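PDB 3C6C: 3-keto-5-aminohexanoate cleavage enzyme from Ralstonia eutropha, which probably carries out the metal-dependent cleavage of a beta-keto acid such as 3-keto-5-aminohexanoate. Local coordinates for residues A[97-102]-A[141-146]; A[146-151]-A[183-188]; A[206-211]-A[238-243]; A[211-216]-A[226-231]. All coordinates share one frame; numbering follows the deposited sequence. Where two conformers were deposited one is given.

Interactions 1, 2 and 3 pair neighbouring parallel strands of one barrel wall, while interaction 4 packs helix 225-232 against strand 210-214. Interactions 1 and 2 share strand 143-147 and meet at L146; interactions 3 and 4 share strand 210-214 and meet at F211. Eight of the nine touching residues are buried in each of the first two, and all five in interaction 4, whereas interaction 3 is only partly buried and includes an exposed asparagine. Chemistry follows position: interactions 1 and 2 add polar groups near the nickel to their backbone ladders, interaction 3 combines a ladder with small apolar fits, and interaction 4 has no direct hydrogen bond between its segments.

Interaction 1. Residues A[97-102]-A[141-146]; sequences DIVLNL and PEIASL
Two adjacent strands of the TIM barrel wall pair in parallel here, N101 opposite I143 and L102 opposite A144, which joins strand 99-103 to strand 143-147. Their short axes diverge by 28° and come within 4.3 Å. Three backbone bonds carry the ladder: I143 N to L100 O, L102 N to I143 O at 3.1 Å, and S145 N to L102 O at 3.0 Å. On the face bearing L102 and A144, the side chains of P141 and L102 run roughly perpendicular, with P141 CG 3.7 Å from L102 CG, and helix 134-139 covers both. On the face bearing N101 and I143, V99 CG1 meets I143 CD1 at 3.7 Å. The CG2 branch of I143 touches the flat end of N101, 3.5 Å from its CG. With CG anti to the backbone N (chi1 173°), N101 extends its amide to S145, and OD1 comes 2.9 Å from S145 OG in one of the serine's two conformers, a contact that therefore remains doubtful. At the start of the ladder a water accepts from L100 N and E142 N and donates to E142 OE1 (2.7 Å), while E142 OE2 forms a salt bridge with R307. The N101 amide also has weak bonds to H66 through OD1 and to E184 through ND2. Since H66 binds the nickel, the geometry places N101 in the second shell of the metal site, where this polar network probably restrains the orientation of the histidine.

Interaction 2. Residues A[146-151]-A[183-188]; sequences LDITTG and PELEVF
I148 turns CG1 into the crowded position between its backbone N and carbonyl carbon (chi1 55°), which brings CD1 to 3.8 Å from V187 CG1 and 4.0 Å from L185 CB; the I148 and V187 side chains lie alongside each other and point the same way. E186, bent at chi2 (-67°), instead offers its aliphatic part to D147, whose OD1 lies 3.1 Å from E186 CG. The two carboxylate planes are perpendicular, and the acid oxygens do not meet: E186 OE1 is bonded to Q212. Backbone pairing sets this arrangement. L146 N reaches E184 O, E186 N reaches L146 O at 2.8 Å, and I148 N reaches E186 O in its carbonyl plane. These bonds put L146 beside L185 and D147 beside E186, extending the parallel wall of the TIM barrel from strand 143-147 to strand 182-187. At the carboxyl end I148 is the centre of an inverse gamma turn, closed by a weak bond from T149 N to D147 O, and the chain leaves the ladder there. T149 still meets the second segment: its CG2 comes obliquely to the F188 ring, 3.7 Å from CD1, while D147 CG sits at the ring edge. On the E186 face, E184 OE1 and E186 OE2 lie 2.6 Å apart. Outside the pair, D192 OD2 holds both T149 OG1 and F188 N.

Interaction 3. Residues A[206-211]-A[238-243]; sequences DGVPLF and NAQWAA
The methyl of A239 is the main bump of this contact and sits in the corner formed by P209 and F211. Its CB lies 4.0 Å from P209 CB and also 4.0 Å from F211 CD1, meeting the phenyl ring obliquely. V208 supplies a second bump: CG1 touches both N238 O and Q240 CG, each 3.9 Å away, in the angle they make. The N238 side chain runs roughly perpendicular to that of P209, bringing ND2 near P209 CD. On the face of L210 and Q240, the CD2 branch of L210 touches Q240 CB at 4.0 Å. The glutamine then bends at chi2 (-62°) and carries its amide away to N263, where OE1 is hydrogen-bonded. Three backbone bonds hold these shapes in step: Q240 N to P209 O, F211 N to Q240 O at 3.0 Å, and A242 N to F211 O at 2.9 Å. They pair strands 210-214 and 240-244 in parallel, the two strands of a beta-alpha-beta unit. Helix 225-232 links them and receives W241 on M228 and R232, while strand 182-187 flanks the other edge of strand 210-214 and packs L185 on F211.

Interaction 4. Residues A[211-216]-A[226-231]; sequences FQMVLG and ETMIYQ
M213 and Q231 run antiparallel alongside one another, the extended selenomethionine leaving its strand as the extended glutamine leaves its helix. The selenium of M213 lies 3.8 Å from Q231 NE2, and CE goes further, to 3.5 Å from M228 O and 3.8 Å from Q231 CB, so the end of the chain rests on the helix backbone. Selenium also touches the side of M228, 3.9 Å from its CG. L215 divides its branches between two partners. CD2 runs counter to T227 and meets its CG2 at 3.7 Å, whereas CD1 faces M228, which lies roughly perpendicular to L215. M228 reaches that point by setting CG anti to its backbone N (chi1 -162°) and bending at chi3 (-62°), which brings its CE to 3.8 Å from L215 CD1. With no direct hydrogen bond between the segments, a water supplies the polar link: it donates to V214 O at 2.8 Å and accepts from Q231 NE2 at 3.0 Å. The contact thus seats helix 225-232 on strand 210-214 within a beta-alpha-beta unit of the barrel. Helix 250-260 flanks it, with M253 touching L215 and M228, and strand 240-244 adds W241 beside M213. T227 OG1 hydrogen-bonds Y230 of a second subunit, and Y230 stacks on the same residue of that subunit, so the helix also lies at a subunit interface.

Interaction 1. Residues A[97-102]-A[141-146]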
loop_
_atom_site.group_PDB
_atom_site.type_symbol
_atom_site.label_atom_id
_atom_site.label_comp_id
_atom_site.label_asym_id
_atom_site.label_seq_id
_atom_site.Cartn_x
_atom_site.Cartn_y
_atom_site.Cartn_z
ATOM N N ASP A 97 -19.894 -28.726 21.272
ATOM C CA ASP A 97 -20.447 -27.547 20.575
ATOM C C ASP A 97 -19.413 -26.891 19.674
ATOM O O ASP A 97 -18.204 -26.848 19.958
ATOM C CB ASP A 97 -20.979 -26.533 21.573
ATOM C CG ASP A 97 -21.570 -25.303 20.911
ATOM O OD1 ASP A 97 -22.476 -25.433 20.042
ATOM O OD2 ASP A 97 -21.170 -24.198 21.318
ATOM N N ILE A 98 -19.942 -26.427 18.562
ATOM C CA ILE A 98 -19.209 -25.654 17.537
ATOM C C ILE A 98 -20.258 -24.976 16.631
ATOM O O ILE A 98 -21.332 -25.552 16.368
ATOM C CB ILE A 98 -18.207 -26.566 16.747
ATOM C CG1 ILE A 98 -17.269 -25.721 15.857
ATOM C CG2 ILE A 98 -18.956 -27.668 15.949
ATOM C CD1 ILE A 98 -15.991 -26.450 15.432
ATOM N N VAL A 99 -19.957 -23.765 16.178
ATOM C CA VAL A 99 -20.840 -23.032 15.246
ATOM C C VAL A 99 -20.744 -23.781 13.913
ATOM O O VAL A 99 -19.657 -24.146 13.491
ATOM C CB VAL A 99 -20.448 -21.535 15.083
ATOM C CG1 VAL A 99 -21.373 -20.816 14.068
ATOM C CG2 VAL A 99 -20.454 -20.835 16.454
ATOM N N LEU A 100 -21.903 -24.030 13.306
ATOM C CA LEU A 100 -21.967 -24.696 12.000
ATOM C C LEU A 100 -22.138 -23.708 10.850
ATOM O O LEU A 100 -22.976 -22.820 10.877
ATOM C CB LEU A 100 -23.099 -25.721 11.953
ATOM C CG LEU A 100 -23.115 -26.800 13.018
ATOM C CD1 LEU A 100 -24.309 -27.725 12.848
ATOM C CD2 LEU A 100 -21.787 -27.534 13.016
ATOM N N ASN A 101 -21.286 -23.907 9.857
ATOM C CA ASN A 101 -21.261 -23.135 8.594
ATOM C C ASN A 101 -21.361 -24.128 7.430
ATOM O O ASN A 101 -20.413 -24.846 7.091
ATOM C CB ASN A 101 -19.988 -22.262 8.546
ATOM C CG ASN A 101 -19.784 -21.535 7.200
ATOM O OD1 ASN A 101 -20.501 -21.758 6.234
ATOM N ND2 ASN A 101 -18.759 -20.675 7.139
ATOM N N LEU A 102 -22.551 -24.220 6.864
ATOM C CA LEU A 102 -22.767 -25.128 5.742
ATOM C C LEU A 102 -22.492 -24.434 4.423
ATOM O O LEU A 102 -22.878 -23.291 4.199
ATOM C CB LEU A 102 -24.200 -25.683 5.711
ATOM C CG LEU A 102 -24.670 -26.515 6.905
ATOM C CD1 LEU A 102 -26.074 -27.113 6.605
ATOM C CD2 LEU A 102 -23.632 -27.535 7.388
ATOM N N PRO A 141 -28.356 -24.203 9.996
ATOM C CA PRO A 141 -27.088 -23.840 10.606
ATOM C C PRO A 141 -27.070 -22.364 10.961
ATOM O O PRO A 141 -27.900 -21.595 10.481
ATOM C CB PRO A 141 -26.083 -24.086 9.481
ATOM C CG PRO A 141 -26.858 -23.821 8.256
ATOM C CD PRO A 141 -28.233 -24.357 8.530
ATOM N N GLU A 142 -26.124 -21.951 11.789
ATOM C CA GLU A 142 -26.042 -20.520 12.161
ATOM C C GLU A 142 -25.516 -19.705 10.993
ATOM O O GLU A 142 -25.868 -18.551 10.798
ATOM C CB GLU A 142 -25.185 -20.284 13.417
ATOM C CG GLU A 142 -25.972 -20.660 14.667
ATOM C CD GLU A 142 -25.109 -20.828 15.885
ATOM O OE1 GLU A 142 -24.367 -21.837 15.974
ATOM O OE2 GLU A 142 -25.232 -19.965 16.784
ATOM N N ILE A 143 -24.680 -20.356 10.213
ATOM C CA ILE A 143 -23.967 -19.696 9.105
ATOM C C ILE A 143 -24.033 -20.561 7.865
ATOM O O ILE A 143 -24.108 -21.772 7.955
ATOM C CB ILE A 143 -22.482 -19.425 9.474
ATOM C CG1 ILE A 143 -22.365 -18.531 10.715
ATOM C CG2 ILE A 143 -21.705 -18.848 8.298
ATOM C CD1 ILE A 143 -20.948 -18.438 11.259
ATOM N N ALA A 144 -24.067 -19.925 6.706
ATOM C CA ALA A 144 -23.861 -20.637 5.418
ATOM C C ALA A 144 -23.055 -19.778 4.461
ATOM O O ALA A 144 -23.137 -18.553 4.490
ATOM C CB ALA A 144 -25.195 -21.068 4.779
ATOM N N SER A 145 -22.244 -20.450 3.649
ATOM C CA SER A 145 -21.329 -19.783 2.708
ATOM C C SER A 145 -21.986 -19.479 1.369
ATOM O O SER A 145 -22.615 -20.343 0.732
ATOM C CB SER A 145 -20.079 -20.640 2.486
ATOM O OG SER A 145 -19.427 -20.887 3.725
ATOM N N LEU A 146 -21.794 -18.249 0.949
ATOM C CA LEU A 146 -22.335 -17.701 -0.281
ATOM C C LEU A 146 -21.220 -17.029 -1.074
ATOM O O LEU A 146 -20.636 -16.032 -0.631
ATOM C CB LEU A 146 -23.408 -16.668 0.047
ATOM C CG LEU A 146 -24.328 -16.227 -1.109
ATOM C CD1 LEU A 146 -25.057 -17.391 -1.725
ATOM C CD2 LEU A 146 -25.302 -15.190 -0.618
HETATM O O HOH W 1 -24.729 -23.633 14.023
#

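Interaction 2. Residues A[146-151]-A[183-188]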
loop_
_atom_site.group_PDB
_atom_site.type_symbol
_atom_site.label_atom_id
_atom_site.label_comp_id
_atom_site.label_asym_id
_atom_site.label_seq_id
_atom_site.Cartn_x
_atom_site.Cartn_y
_atom_site.Cartn_z
ATOM N N LEU A 146 -21.794 -18.249 0.949
ATOM C CA LEU A 146 -22.335 -17.701 -0.281
ATOM C C LEU A 146 -21.220 -17.029 -1.074
ATOM O O LEU A 146 -20.636 -16.032 -0.631
ATOM C CB LEU A 146 -23.408 -16.668 0.047
ATOM C CG LEU A 146 -24.328 -16.227 -1.109
ATOM C CD1 LEU A 146 -25.057 -17.391 -1.725
ATOM C CD2 LEU A 146 -25.302 -15.190 -0.618
ATOM N N ASP A 147 -20.947 -17.609 -2.234
ATOM C CA ASP A 147 -19.882 -17.145 -3.117
ATOM C C ASP A 147 -20.476 -16.040 -3.977
ATOM O O ASP A 147 -21.238 -16.301 -4.902
ATOM C CB ASP A 147 -19.346 -18.258 -4.034
ATOM C CG ASP A 147 -18.537 -19.319 -3.290
ATOM O OD1 ASP A 147 -18.335 -19.192 -2.082
ATOM O OD2 ASP A 147 -18.135 -20.303 -3.930
ATOM N N ILE A 148 -20.153 -14.799 -3.639
ATOM C CA ILE A 148 -20.865 -13.649 -4.252
ATOM C C ILE A 148 -20.172 -13.147 -5.493
ATOM O O ILE A 148 -19.798 -11.986 -5.596
ATOM C CB ILE A 148 -21.167 -12.499 -3.262
ATOM C CG1 ILE A 148 -19.920 -11.978 -2.548
ATOM C CG2 ILE A 148 -22.286 -12.960 -2.304
ATOM C CD1 ILE A 148 -20.198 -10.626 -1.890
ATOM N N THR A 149 -20.013 -14.071 -6.422
ATOM C CA THR A 149 -19.159 -13.895 -7.597
ATOM C C THR A 149 -19.583 -14.739 -8.781
ATOM O O THR A 149 -20.161 -15.796 -8.627
ATOM C CB THR A 149 -17.695 -14.302 -7.263
ATOM O OG1 THR A 149 -16.797 -13.740 -8.233
ATOM C CG2 THR A 149 -17.525 -15.810 -7.234
ATOM N N THR A 150 -19.267 -14.218 -9.957
ATOM C CA THR A 150 -19.315 -14.964 -11.231
ATOM C C THR A 150 -17.964 -14.806 -11.871
ATOM O O THR A 150 -17.406 -13.700 -11.950
ATOM C CB THR A 150 -20.405 -14.413 -12.214
ATOM O OG1 THR A 150 -21.711 -14.791 -11.771
ATOM C CG2 THR A 150 -20.186 -14.907 -13.652
ATOM N N GLY A 151 -17.405 -15.912 -12.319
ATOM C CA GLY A 151 -16.062 -15.854 -12.864
ATOM C C GLY A 151 -15.495 -17.147 -13.378
ATOM O O GLY A 151 -16.048 -18.214 -13.174
ATOM N N PRO A 183 -25.164 -15.177 6.246
ATOM C CA PRO A 183 -24.223 -15.540 5.194
ATOM C C PRO A 183 -22.795 -15.122 5.482
ATOM O O PRO A 183 -22.530 -14.042 6.034
ATOM C CB PRO A 183 -24.739 -14.757 3.980
ATOM C CG PRO A 183 -25.350 -13.504 4.584
ATOM C CD PRO A 183 -25.948 -13.966 5.898
ATOM N N GLU A 184 -21.892 -16.028 5.123
ATOM C CA GLU A 184 -20.472 -15.731 4.943
ATOM C C GLU A 184 -20.233 -15.428 3.475
ATOM O O GLU A 184 -20.294 -16.298 2.599
ATOM C CB GLU A 184 -19.593 -16.883 5.424
ATOM C CG GLU A 184 -18.116 -16.526 5.469
ATOM C CD GLU A 184 -17.286 -17.681 5.971
ATOM O OE1 GLU A 184 -17.265 -18.739 5.281
ATOM O OE2 GLU A 184 -16.649 -17.511 7.035
ATOM N N LEU A 185 -19.986 -14.151 3.224
ATOM C CA LEU A 185 -19.855 -13.628 1.870
ATOM C C LEU A 185 -18.443 -13.879 1.392
ATOM O O LEU A 185 -17.481 -13.205 1.810
ATOM C CB LEU A 185 -20.167 -12.117 1.819
ATOM C CG LEU A 185 -21.504 -11.675 2.414
ATOM C CD1 LEU A 185 -21.580 -10.151 2.445
ATOM C CD2 LEU A 185 -22.682 -12.303 1.649
ATOM N N GLU A 186 -18.346 -14.853 0.498
ATOM C CA GLU A 186 -17.061 -15.293 -0.050
ATOM C C GLU A 186 -16.716 -14.465 -1.287
ATOM O O GLU A 186 -17.445 -14.436 -2.281
ATOM C CB GLU A 186 -17.051 -16.783 -0.399
ATOM C CG GLU A 186 -17.794 -17.743 0.555
ATOM C CD GLU A 186 -17.208 -17.892 1.944
ATOM O OE1 GLU A 186 -16.071 -17.426 2.197
ATOM O OE2 GLU A 186 -17.906 -18.521 2.800
ATOM N N VAL A 187 -15.573 -13.804 -1.184
ATOM C CA VAL A 187 -15.096 -12.845 -2.200
ATOM C C VAL A 187 -13.738 -13.194 -2.798
ATOM O O VAL A 187 -12.817 -13.674 -2.115
ATOM C CB VAL A 187 -15.100 -11.386 -1.622
ATOM C CG1 VAL A 187 -16.520 -11.001 -1.106
ATOM C CG2 VAL A 187 -13.999 -11.193 -0.525
ATOM N N PHE A 188 -13.654 -12.990 -4.115
ATOM C CA PHE A 188 -12.476 -13.365 -4.915
ATOM C C PHE A 188 -11.791 -12.177 -5.560
ATOM O O PHE A 188 -10.800 -12.325 -6.279
ATOM C CB PHE A 188 -12.878 -14.364 -6.009
ATOM C CG PHE A 188 -13.367 -15.695 -5.486
ATOM C CD1 PHE A 188 -14.644 -15.822 -4.961
ATOM C CD2 PHE A 188 -12.574 -16.817 -5.567
ATOM C CE1 PHE A 188 -15.100 -17.038 -4.510
ATOM C CE2 PHE A 188 -13.034 -18.047 -5.115
ATOM C CZ PHE A 188 -14.292 -18.145 -4.596
#

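Interaction 3. Residues A[206-211]-A[238-243]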
loop_
_atom_site.group_PDB
_atom_site.type_symbol
_atom_site.label_atom_id
_atom_site.label_comp_id
_atom_site.label_asym_id
_atom_site.label_seq_id
_atom_site.Cartn_x
_atom_site.Cartn_y
_atom_site.Cartn_z
ATOM N N ASP A 206 -28.357 -8.903 7.387
ATOM C CA ASP A 206 -28.662 -8.620 8.788
ATOM C C ASP A 206 -27.461 -8.545 9.728
ATOM O O ASP A 206 -26.459 -9.253 9.613
ATOM C CB ASP A 206 -29.621 -9.662 9.337
ATOM C CG ASP A 206 -31.020 -9.586 8.705
ATOM O OD1 ASP A 206 -31.318 -8.639 7.929
ATOM O OD2 ASP A 206 -31.806 -10.500 9.003
ATOM N N GLY A 207 -27.609 -7.670 10.703
ATOM C CA GLY A 207 -26.646 -7.572 11.793
ATOM C C GLY A 207 -25.223 -7.306 11.353
ATOM O O GLY A 207 -24.951 -6.499 10.444
ATOM N N VAL A 208 -24.320 -8.029 12.001
ATOM C CA VAL A 208 -22.885 -7.979 11.673
ATOM C C VAL A 208 -22.638 -8.695 10.328
ATOM O O VAL A 208 -22.834 -9.898 10.229
ATOM C CB VAL A 208 -21.984 -8.628 12.790
ATOM C CG1 VAL A 208 -20.481 -8.621 12.375
ATOM C CG2 VAL A 208 -22.143 -7.921 14.105
ATOM N N PRO A 209 -22.181 -7.962 9.302
ATOM C CA PRO A 209 -21.836 -8.629 8.051
ATOM C C PRO A 209 -20.549 -9.427 8.167
ATOM O O PRO A 209 -19.620 -9.019 8.850
ATOM C CB PRO A 209 -21.606 -7.470 7.079
ATOM C CG PRO A 209 -22.063 -6.258 7.785
ATOM C CD PRO A 209 -21.917 -6.522 9.234
ATOM N N LEU A 210 -20.543 -10.549 7.464
ATOM C CA LEU A 210 -19.385 -11.472 7.406
ATOM C C LEU A 210 -18.841 -11.593 6.006
ATOM O O LEU A 210 -19.524 -12.054 5.091
ATOM C CB LEU A 210 -19.793 -12.891 7.842
ATOM C CG LEU A 210 -20.506 -13.102 9.153
ATOM C CD1 LEU A 210 -20.685 -14.612 9.380
ATOM C CD2 LEU A 210 -19.748 -12.426 10.320
ATOM N N PHE A 211 -17.580 -11.209 5.866
ATOM C CA PHE A 211 -16.859 -11.297 4.598
ATOM C C PHE A 211 -15.652 -12.246 4.771
ATOM O O PHE A 211 -14.956 -12.233 5.790
ATOM C CB PHE A 211 -16.295 -9.958 4.140
ATOM C CG PHE A 211 -17.320 -8.964 3.646
ATOM C CD1 PHE A 211 -18.069 -8.236 4.539
ATOM C CD2 PHE A 211 -17.457 -8.699 2.289
ATOM C CE1 PHE A 211 -18.969 -7.302 4.092
ATOM C CE2 PHE A 211 -18.374 -7.757 1.829
ATOM C CZ PHE A 211 -19.120 -7.062 2.739
ATOM N N ASN A 238 -17.752 -2.025 10.146
ATOM C CA ASN A 238 -18.594 -2.730 11.133
ATOM C C ASN A 238 -18.678 -4.236 10.890
ATOM O O ASN A 238 -19.381 -4.983 11.585
ATOM C CB ASN A 238 -20.015 -2.147 11.162
ATOM C CG ASN A 238 -20.838 -2.511 9.938
ATOM O OD1 ASN A 238 -20.329 -2.557 8.828
ATOM N ND2 ASN A 238 -22.130 -2.765 10.142
ATOM N N ALA A 239 -17.966 -4.669 9.873
ATOM C CA ALA A 239 -18.025 -6.059 9.451
ATOM C C ALA A 239 -16.902 -6.852 10.075
ATOM O O ALA A 239 -15.858 -6.318 10.432
ATOM C CB ALA A 239 -17.964 -6.151 7.929
ATOM N N GLN A 240 -17.156 -8.143 10.228
ATOM C CA GLN A 240 -16.094 -9.104 10.526
ATOM C C GLN A 240 -15.583 -9.631 9.195
ATOM O O GLN A 240 -16.367 -9.810 8.249
ATOM C CB GLN A 240 -16.611 -10.265 11.385
ATOM C CG GLN A 240 -16.816 -9.923 12.836
ATOM C CD GLN A 240 -15.535 -9.517 13.532
ATOM O OE1 GLN A 240 -14.523 -10.202 13.426
ATOM N NE2 GLN A 240 -15.573 -8.406 14.263
ATOM N N TRP A 241 -14.266 -9.819 9.102
ATOM C CA TRP A 241 -13.662 -10.379 7.890
ATOM C C TRP A 241 -12.655 -11.457 8.228
ATOM O O TRP A 241 -12.070 -11.485 9.318
ATOM C CB TRP A 241 -13.028 -9.309 6.983
ATOM C CG TRP A 241 -11.816 -8.678 7.526
ATOM C CD1 TRP A 241 -11.760 -7.625 8.380
ATOM C CD2 TRP A 241 -10.462 -9.086 7.300
ATOM N NE1 TRP A 241 -10.451 -7.335 8.693
ATOM C CE2 TRP A 241 -9.636 -8.226 8.047
ATOM C CE3 TRP A 241 -9.870 -10.100 6.543
ATOM C CZ2 TRP A 241 -8.242 -8.351 8.062
ATOM C CZ3 TRP A 241 -8.487 -10.193 6.532
ATOM C CH2 TRP A 241 -7.695 -9.342 7.305
ATOM N N ALA A 242 -12.513 -12.352 7.273
ATOM C CA ALA A 242 -11.521 -13.446 7.305
ATOM C C ALA A 242 -10.832 -13.543 5.952
ATOM O O ALA A 242 -11.280 -12.972 4.970
ATOM C CB ALA A 242 -12.205 -14.747 7.659
ATOM N N ALA A 243 -9.723 -14.263 5.932
ATOM C CA ALA A 243 -8.999 -14.545 4.706
ATOM C C ALA A 243 -8.339 -15.901 4.872
ATOM O O ALA A 243 -7.963 -16.274 5.985
ATOM C CB ALA A 243 -7.947 -13.448 4.430
#

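Interaction 4. Residues A[211-216]-A[226-231]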
loop_
_atom_site.group_PDB
_atom_site.type_symbol
_atom_site.label_atom_id
_atom_site.label_comp_id
_atom_site.label_asym_id
_atom_site.label_seq_id
_atom_site.Cartn_x
_atom_site.Cartn_y
_atom_site.Cartn_z
ATOM N N PHE A 211 -17.580 -11.209 5.866
ATOM C CA PHE A 211 -16.859 -11.297 4.598
ATOM C C PHE A 211 -15.652 -12.246 4.771
ATOM O O PHE A 211 -14.956 -12.233 5.790
ATOM C CB PHE A 211 -16.295 -9.958 4.140
ATOM C CG PHE A 211 -17.320 -8.964 3.646
ATOM C CD1 PHE A 211 -18.069 -8.236 4.539
ATOM C CD2 PHE A 211 -17.457 -8.699 2.289
ATOM C CE1 PHE A 211 -18.969 -7.302 4.092
ATOM C CE2 PHE A 211 -18.374 -7.757 1.829
ATOM C CZ PHE A 211 -19.120 -7.062 2.739
ATOM N N GLN A 212 -15.417 -13.040 3.753
ATOM C CA GLN A 212 -14.180 -13.827 3.680
ATOM C C GLN A 212 -13.533 -13.785 2.323
ATOM O O GLN A 212 -14.138 -14.095 1.302
ATOM C CB GLN A 212 -14.413 -15.277 4.073
ATOM C CG GLN A 212 -13.191 -16.165 3.930
ATOM C CD GLN A 212 -13.313 -17.452 4.731
ATOM O OE1 GLN A 212 -12.619 -17.630 5.734
ATOM N NE2 GLN A 212 -14.207 -18.350 4.295
HETATM N N MSE A 213 -12.254 -13.450 2.343
HETATM C CA MSE A 213 -11.430 -13.474 1.129
HETATM C C MSE A 213 -10.875 -14.867 0.874
HETATM O O MSE A 213 -10.149 -15.426 1.706
HETATM C CB MSE A 213 -10.212 -12.545 1.244
HETATM C CG MSE A 213 -10.477 -11.181 1.745
HETATM SE SE MSE A 213 -8.754 -10.302 1.922
HETATM C CE MSE A 213 -9.374 -9.009 2.948
ATOM N N VAL A 214 -11.255 -15.400 -0.275
ATOM C CA VAL A 214 -10.662 -16.594 -0.866
ATOM C C VAL A 214 -9.433 -16.174 -1.663
ATOM O O VAL A 214 -9.534 -15.439 -2.653
ATOM C CB VAL A 214 -11.673 -17.353 -1.790
ATOM C CG1 VAL A 214 -11.045 -18.674 -2.297
ATOM C CG2 VAL A 214 -13.003 -17.625 -1.030
ATOM N N LEU A 215 -8.260 -16.611 -1.213
ATOM C CA LEU A 215 -6.994 -16.203 -1.839
ATOM C C LEU A 215 -6.244 -17.350 -2.499
ATOM O O LEU A 215 -6.099 -18.420 -1.959
ATOM C CB LEU A 215 -6.073 -15.489 -0.829
ATOM C CG LEU A 215 -6.640 -14.258 -0.109
ATOM C CD1 LEU A 215 -5.712 -13.805 1.006
ATOM C CD2 LEU A 215 -6.907 -13.108 -1.117
ATOM N N GLY A 216 -5.767 -17.069 -3.690
ATOM C CA GLY A 216 -4.962 -17.996 -4.471
ATOM C C GLY A 216 -5.701 -18.986 -5.331
ATOM O O GLY A 216 -5.108 -19.933 -5.861
ATOM N N GLU A 226 -0.183 -7.941 0.261
ATOM C CA GLU A 226 -0.618 -6.745 -0.433
ATOM C C GLU A 226 -2.080 -6.877 -0.824
ATOM O O GLU A 226 -2.864 -5.919 -0.731
ATOM C CB GLU A 226 0.275 -6.456 -1.653
ATOM C CG GLU A 226 1.659 -5.980 -1.273
ATOM C CD GLU A 226 2.714 -7.106 -1.176
ATOM O OE1 GLU A 226 2.404 -8.318 -0.930
ATOM O OE2 GLU A 226 3.908 -6.771 -1.344
ATOM N N THR A 227 -2.454 -8.083 -1.239
ATOM C CA THR A 227 -3.818 -8.347 -1.651
ATOM C C THR A 227 -4.731 -8.203 -0.453
ATOM O O THR A 227 -5.775 -7.566 -0.523
ATOM C CB THR A 227 -3.990 -9.753 -2.274
ATOM O OG1 THR A 227 -3.182 -9.851 -3.448
ATOM C CG2 THR A 227 -5.458 -10.022 -2.628
HETATM N N MSE A 228 -4.295 -8.797 0.647
HETATM C CA MSE A 228 -5.096 -8.818 1.870
HETATM C C MSE A 228 -5.324 -7.411 2.418
HETATM O O MSE A 228 -6.443 -7.046 2.773
HETATM C CB MSE A 228 -4.456 -9.713 2.955
HETATM C CG MSE A 228 -5.485 -10.075 4.020
HETATM SE SE MSE A 228 -4.786 -11.175 5.410
HETATM C CE MSE A 228 -4.289 -12.698 4.393
ATOM N N ILE A 229 -4.276 -6.590 2.420
ATOM C CA ILE A 229 -4.368 -5.202 2.939
ATOM C C ILE A 229 -5.323 -4.363 2.085
ATOM O O ILE A 229 -6.182 -3.621 2.578
ATOM C CB ILE A 229 -2.976 -4.496 2.981
ATOM C CG1 ILE A 229 -2.132 -5.088 4.106
ATOM C CG2 ILE A 229 -3.133 -2.971 3.182
ATOM C CD1 ILE A 229 -0.673 -4.644 4.099
ATOM N N TYR A 230 -5.137 -4.518 0.784
ATOM C CA TYR A 230 -5.917 -3.750 -0.212
ATOM C C TYR A 230 -7.405 -4.071 -0.099
ATOM O O TYR A 230 -8.259 -3.175 0.017
ATOM C CB TYR A 230 -5.416 -4.000 -1.641
ATOM C CG TYR A 230 -6.420 -3.589 -2.684
ATOM C CD1 TYR A 230 -6.719 -2.247 -2.895
ATOM C CD2 TYR A 230 -7.086 -4.532 -3.446
ATOM C CE1 TYR A 230 -7.666 -1.859 -3.855
ATOM C CE2 TYR A 230 -8.005 -4.175 -4.393
ATOM C CZ TYR A 230 -8.302 -2.830 -4.600
ATOM O OH TYR A 230 -9.215 -2.485 -5.542
ATOM N N GLN A 231 -7.702 -5.367 -0.077
ATOM C CA GLN A 231 -9.078 -5.815 -0.014
ATOM C C GLN A 231 -9.683 -5.499 1.356
ATOM O O GLN A 231 -10.857 -5.167 1.467
ATOM C CB GLN A 231 -9.255 -7.270 -0.452
ATOM C CG GLN A 231 -9.016 -7.442 -1.928
ATOM C CD GLN A 231 -9.387 -8.783 -2.543
ATOM O OE1 GLN A 231 -9.640 -8.853 -3.748
ATOM N NE2 GLN A 231 -9.378 -9.856 -1.751
HETATM O O HOH W 2 -10.211 -12.686 -2.386
#